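Local coordinates for protein multi-copper Oxidase CueO (Ochrobactrum, PDB 6EVG) that acts as a laccase-like multicopper oxidase, with oxidase activity towards lignin model compounds and lignosulfonate, at residues A[424-429]-A[469-474]; A[133-138]-A[393-398]. All blocks are in the same frame, centred on the assembly; numbering follows the deposited sequence.

Contact 1: A[424-429]-A[469-474]; sequences IWDLTT and KAEILV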
loop_
_atom_site.group_PDB
_atom_site.type_symbol
_atom_site.label_atom_id
_atom_site.label_comp_id
_atom_site.label_asym_id
_atom_site.label_seq_id
_atom_site.Cartn_x
_atom_site.Cartn_y
_atom_site.Cartn_z
ATOM N N ILE A 424 22.204 4.329 4.516
ATOM C CA ILE A 424 21.439 5.562 4.245
ATOM C C ILE A 424 21.306 5.719 2.769
ATOM O O ILE A 424 22.320 5.665 2.055
ATOM C CB ILE A 424 22.107 6.800 4.902
ATOM C CG1 ILE A 424 22.087 6.593 6.416
ATOM C CG2 ILE A 424 21.431 8.045 4.438
ATOM C CD1 ILE A 424 22.904 7.548 7.233
ATOM N N TRP A 425 20.082 5.903 2.297
ATOM C CA TRP A 425 19.809 6.129 0.886
ATOM C C TRP A 425 19.288 7.558 0.684
ATOM O O TRP A 425 18.290 7.958 1.325
ATOM C CB TRP A 425 18.790 5.150 0.369
ATOM C CG TRP A 425 19.257 3.722 0.269
ATOM C CD1 TRP A 425 20.318 3.116 0.889
ATOM C CD2 TRP A 425 18.658 2.693 -0.542
ATOM N NE1 TRP A 425 20.464 1.821 0.474
ATOM C CE2 TRP A 425 19.440 1.533 -0.376
ATOM C CE3 TRP A 425 17.536 2.659 -1.363
ATOM C CZ2 TRP A 425 19.169 0.346 -1.066
ATOM C CZ3 TRP A 425 17.261 1.481 -2.051
ATOM C CH2 TRP A 425 18.066 0.368 -1.915
ATOM N N ASP A 426 19.925 8.293 -0.207
ATOM C CA ASP A 426 19.475 9.569 -0.772
ATOM C C ASP A 426 18.527 9.255 -1.907
ATOM O O ASP A 426 18.900 8.504 -2.821
ATOM C CB ASP A 426 20.734 10.406 -1.292
ATOM C CG ASP A 426 21.569 11.000 -0.184
ATOM O OD1 ASP A 426 21.057 11.676 0.720
ATOM O OD2 ASP A 426 22.813 10.835 -0.174
ATOM N N LEU A 427 17.338 9.819 -1.905
ATOM C CA LEU A 427 16.347 9.657 -2.966
ATOM C C LEU A 427 15.953 10.992 -3.535
ATOM O O LEU A 427 15.658 11.910 -2.756
ATOM C CB LEU A 427 15.097 8.949 -2.378
ATOM C CG LEU A 427 15.339 7.572 -1.796
ATOM C CD1 LEU A 427 14.063 7.009 -1.175
ATOM C CD2 LEU A 427 15.905 6.571 -2.806
ATOM N N THR A 428 15.959 11.130 -4.861
ATOM C CA THR A 428 15.678 12.412 -5.505
ATOM C C THR A 428 14.660 12.258 -6.609
ATOM O O THR A 428 14.679 11.261 -7.363
ATOM C CB THR A 428 16.993 13.005 -6.073
ATOM O OG1 THR A 428 17.681 12.094 -6.840
ATOM C CG2 THR A 428 17.932 13.267 -5.081
ATOM N N THR A 429 13.794 13.271 -6.715
ATOM C CA THR A 429 12.864 13.373 -7.845
ATOM C C THR A 429 13.078 14.722 -8.551
ATOM O O THR A 429 13.673 15.638 -8.014
ATOM C CB THR A 429 11.398 13.241 -7.402
ATOM O OG1 THR A 429 11.050 14.361 -6.571
ATOM C CG2 THR A 429 11.175 11.986 -6.601
ATOM N N LYS A 469 13.741 15.799 -2.404
ATOM C CA LYS A 469 14.785 15.068 -1.784
ATOM C C LYS A 469 14.300 14.388 -0.516
ATOM O O LYS A 469 13.543 14.976 0.231
ATOM C CB LYS A 469 15.940 16.029 -1.433
ATOM C CG LYS A 469 17.094 15.356 -0.750
ATOM C CD LYS A 469 17.848 14.511 -1.766
ATOM C CE LYS A 469 18.830 13.531 -1.167
ATOM N NZ LYS A 469 19.761 14.164 -0.183
ATOM N N ALA A 470 14.768 13.164 -0.256
ATOM C CA ALA A 470 14.617 12.485 1.008
ATOM C C ALA A 470 15.857 11.735 1.371
ATOM O O ALA A 470 16.615 11.306 0.472
ATOM C CB ALA A 470 13.444 11.529 0.996
ATOM N N GLU A 471 16.054 11.510 2.650
ATOM C CA GLU A 471 17.071 10.592 3.145
ATOM C C GLU A 471 16.414 9.557 4.027
ATOM O O GLU A 471 15.602 9.916 4.895
ATOM C CB GLU A 471 18.152 11.288 4.015
ATOM C CG GLU A 471 18.927 12.392 3.329
ATOM C CD GLU A 471 19.780 13.212 4.255
ATOM O OE1 GLU A 471 20.229 12.684 5.248
ATOM O OE2 GLU A 471 20.164 14.326 3.845
ATOM N N ILE A 472 16.723 8.278 3.788
ATOM C CA ILE A 472 16.120 7.182 4.568
ATOM C C ILE A 472 17.209 6.295 5.120
ATOM O O ILE A 472 18.275 6.144 4.509
ATOM C CB ILE A 472 15.067 6.378 3.777
ATOM C CG1 ILE A 472 15.709 5.631 2.584
ATOM C CG2 ILE A 472 13.948 7.295 3.313
ATOM C CD1 ILE A 472 14.758 4.652 1.890
ATOM N N LEU A 473 16.941 5.693 6.270
ATOM C CA LEU A 473 17.818 4.767 6.983
ATOM C C LEU A 473 17.210 3.377 6.801
ATOM O O LEU A 473 16.145 3.101 7.363
ATOM C CB LEU A 473 17.992 5.169 8.434
ATOM C CG LEU A 473 18.824 4.217 9.294
ATOM C CD1 LEU A 473 20.304 4.176 8.810
ATOM C CD2 LEU A 473 18.765 4.627 10.755
ATOM N N VAL A 474 17.841 2.528 6.002
ATOM C CA VAL A 474 17.301 1.194 5.626
ATOM C C VAL A 474 17.972 0.108 6.438
ATOM O O VAL A 474 19.217 0.112 6.595
ATOM C CB VAL A 474 17.545 0.948 4.131
ATOM C CG1 VAL A 474 16.853 -0.335 3.690
ATOM C CG2 VAL A 474 17.126 2.107 3.255
#
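Strands 424-428 and 469-474 run antiparallel, with Trp425 facing Ile472 and Leu427 facing Ala470 as hydrogen-bonded pairs. Trp425 N to Ile472 O is 2.9 Å, and the return bond from Ile472 N to Trp425 O matches it. Between these pairs Asp426 faces Glu471 on the other side of the sheet. Lys469 reaches Asp426 diagonally on that side: its NZ forms a salt bridge to Asp426 OD1 at 2.9 Å. NZ comes from above the carboxylate plane, 55° out of it. A bend at chi4 (-51°) turns NZ towards that oxygen. Nearer its backbone, the Lys469 side chain rests CD on Thr428 CG2 at 3.5 Å. Glu471 lies alongside Asp426, its OE2 4.2 Å from Asp426 OD1. Arg332 of the neighbouring strand bridges both acids. An alanine in place of Lys469 would probably leave Asp426 OD1 without its ammonium mate and Thr428 CG2 without its methylene cover. The opposite face is apolar. Val474 CG2 sits over the Trp425 five-membered ring, 4.0 Å from its centroid. Ile472 CG1 packs on Trp425 CB at 3.8 Å, and Ile472 CD1 meets Leu427 CD1 at 3.9 Å. Phe436 closes over this layer from the second sheet, which carries the copper ligands His434 and Cys490. Such facing sheets are characteristic of the cupredoxin beta-sandwich.

Contact 2: A[133-138]-A[393-398]; sequences HLHGNT and EALTSG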
loop_
_atom_site.group_PDB
_atom_site.type_symbol
_atom_site.label_atom_id
_atom_site.label_comp_id
_atom_site.label_asym_id
_atom_site.label_seq_id
_atom_site.Cartn_x
_atom_site.Cartn_y
_atom_site.Cartn_z
ATOM N N HIS A 133 2.773 -8.498 -8.262
ATOM C CA HIS A 133 4.029 -7.806 -8.521
ATOM C C HIS A 133 4.677 -8.563 -9.677
ATOM O O HIS A 133 5.167 -9.689 -9.524
ATOM C CB HIS A 133 4.943 -7.742 -7.294
ATOM C CG HIS A 133 6.133 -6.878 -7.551
ATOM N ND1 HIS A 133 6.027 -5.510 -7.699
ATOM C CD2 HIS A 133 7.426 -7.189 -7.767
ATOM C CE1 HIS A 133 7.227 -5.030 -7.986
ATOM N NE2 HIS A 133 8.097 -6.036 -8.051
ATOM N N LEU A 134 4.654 -7.939 -10.848
ATOM C CA LEU A 134 4.998 -8.581 -12.087
ATOM C C LEU A 134 5.969 -7.707 -12.887
ATOM O O LEU A 134 6.168 -6.527 -12.592
ATOM C CB LEU A 134 3.713 -8.844 -12.897
ATOM C CG LEU A 134 2.724 -9.795 -12.216
ATOM C CD1 LEU A 134 1.383 -9.730 -12.912
ATOM C CD2 LEU A 134 3.254 -11.209 -12.187
ATOM N N HIS A 135 6.529 -8.253 -13.949
ATOM C CA HIS A 135 7.365 -7.545 -14.920
ATOM C C HIS A 135 6.490 -7.050 -16.053
ATOM O O HIS A 135 6.004 -7.817 -16.875
ATOM C CB HIS A 135 8.433 -8.512 -15.414
ATOM C CG HIS A 135 9.308 -7.916 -16.461
ATOM N ND1 HIS A 135 9.986 -8.696 -17.378
ATOM C CD2 HIS A 135 9.640 -6.638 -16.724
ATOM C CE1 HIS A 135 10.647 -7.895 -18.195
ATOM N NE2 HIS A 135 10.487 -6.647 -17.808
ATOM N N GLY A 136 6.229 -5.747 -16.082
ATOM C CA GLY A 136 5.473 -5.119 -17.144
ATOM C C GLY A 136 3.965 -5.198 -17.105
ATOM O O GLY A 136 3.288 -4.496 -17.863
ATOM N N ASN A 137 3.403 -5.990 -16.191
ATOM C CA ASN A 137 1.979 -6.317 -16.104
ATOM C C ASN A 137 1.327 -5.993 -14.758
ATOM O O ASN A 137 0.197 -6.397 -14.505
ATOM C CB ASN A 137 1.733 -7.833 -16.445
ATOM C CG ASN A 137 1.896 -8.103 -17.858
ATOM O OD1 ASN A 137 0.963 -7.930 -18.631
ATOM N ND2 ASN A 137 3.099 -8.455 -18.268
ATOM N N THR A 138 2.076 -5.315 -13.905
ATOM C CA THR A 138 1.548 -5.052 -12.577
ATOM C C THR A 138 0.368 -4.096 -12.594
ATOM O O THR A 138 -0.612 -4.297 -11.879
ATOM C CB THR A 138 2.664 -4.473 -11.692
ATOM O OG1 THR A 138 3.752 -5.362 -11.594
ATOM C CG2 THR A 138 2.185 -4.152 -10.233
ATOM N N GLU A 393 0.619 -0.993 -24.186
ATOM C CA GLU A 393 1.177 -1.979 -23.233
ATOM C C GLU A 393 2.538 -1.480 -22.896
ATOM O O GLU A 393 3.339 -1.229 -23.780
ATOM C CB GLU A 393 1.151 -3.390 -23.783
ATOM C CG GLU A 393 -0.281 -3.830 -24.038
ATOM C CD GLU A 393 -0.434 -5.297 -24.311
ATOM O OE1 GLU A 393 0.540 -6.064 -24.115
ATOM O OE2 GLU A 393 -1.551 -5.675 -24.738
ATOM N N ALA A 394 2.833 -1.390 -21.606
ATOM C CA ALA A 394 4.112 -0.856 -21.134
ATOM C C ALA A 394 5.302 -1.493 -21.849
ATOM O O ALA A 394 6.168 -0.784 -22.357
ATOM C CB ALA A 394 4.232 -1.069 -19.654
ATOM N N LEU A 395 5.337 -2.829 -21.903
ATOM C CA LEU A 395 6.535 -3.515 -22.430
ATOM C C LEU A 395 6.807 -3.228 -23.875
ATOM O O LEU A 395 7.984 -3.332 -24.269
ATOM C CB LEU A 395 6.523 -5.031 -22.171
ATOM C CG LEU A 395 6.659 -5.395 -20.693
ATOM C CD1 LEU A 395 6.627 -6.894 -20.524
ATOM C CD2 LEU A 395 7.963 -4.831 -20.085
ATOM N N THR A 396 5.778 -2.978 -24.678
ATOM C CA THR A 396 5.946 -2.759 -26.111
ATOM C C THR A 396 5.801 -1.283 -26.512
ATOM O O THR A 396 5.918 -0.952 -27.700
ATOM C CB THR A 396 4.946 -3.570 -26.911
ATOM O OG1 THR A 396 3.623 -3.197 -26.529
ATOM C CG2 THR A 396 5.155 -5.062 -26.712
ATOM N N SER A 397 5.608 -0.388 -25.552
ATOM C CA SER A 397 5.370 1.021 -25.841
ATOM C C SER A 397 6.592 1.777 -26.313
ATOM O O SER A 397 6.445 2.872 -26.875
ATOM C CB SER A 397 4.804 1.702 -24.590
ATOM O OG SER A 397 5.773 1.766 -23.564
ATOM N N GLY A 398 7.773 1.302 -25.934
ATOM C CA GLY A 398 8.995 2.125 -26.090
ATOM C C GLY A 398 9.321 3.061 -24.985
ATOM O O GLY A 398 10.433 3.598 -24.957
#
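Leu395 sets its isobutyl group against His135 and Gly136, crossing the His135 side chain at about a right angle. Its CD2 lies 3.9 Å from His135 NE2, oblique to the imidazole. Its CD1 lies 3.8 Å from His135 O, and both methyls also touch Gly136 CA. At the branch point, Leu395 CG is 3.8 Å from Gly136 CA. The leucine fork thus straddles the bend at Gly136. With CG anti to its own carbonyl carbon (chi1 -68°), the fork of Leu395 is carried onto Gly136. Gly136 has a positive phi of 81°, which favours glycine. A CB here would point at the leucine and clash with its CG. Beside it, Ala394 CB approaches Gly136 O at 4.0 Å. Phe408 meets the His135 ring edge-to-face.

The bend belongs to the loop between strand 126-131 and helix 138-144. It follows a His-Pro-His run that ends at His133, resembling the His-X-His motifs that hold the trinuclear copper cluster in related oxidases. Within the loop, Asn137 ND2 folds back to His135 O at 3.3 Å, while Asn137 OD1 is held by Arg140. Asn137 takes the N-cap position of the helix, but its side chain makes no capping bond. Leu134 N donates to Thr138 OG1 at 2.8 Å. Thr138 N bonds to Asp497 OD1, Thr138 OG1 bonds to Glu496 OE2, and Ala394 also touches Asp497, which ties both segments to helix 493-497. The turn behind Leu395 is fixed by Ser397, whose OG donates to Ala394 O at 2.8 Å. Ser397 N reaches that oxygen from the same face of its plane.

From the N terminus, the chain first reaches 133-138, in the loop after strand 126-131 of the first cupredoxin domain. It then runs through the two sheets of the middle domain, lays down strand 332-336 beside what will be contact 1, and passes an unmodelled region, 350-391. Contact 2 closes this long loop at 393-398, joining the first domain to the third. After strand 415-417 the chain enters strand 422-428. After three more strands it returns as strand 469-475, and contact 1 closes a shorter loop of 39 residues within the third domain. The two loops are in series and neither nest nor cross. The centres of contact 1 and contact 2 are about 26 Å apart.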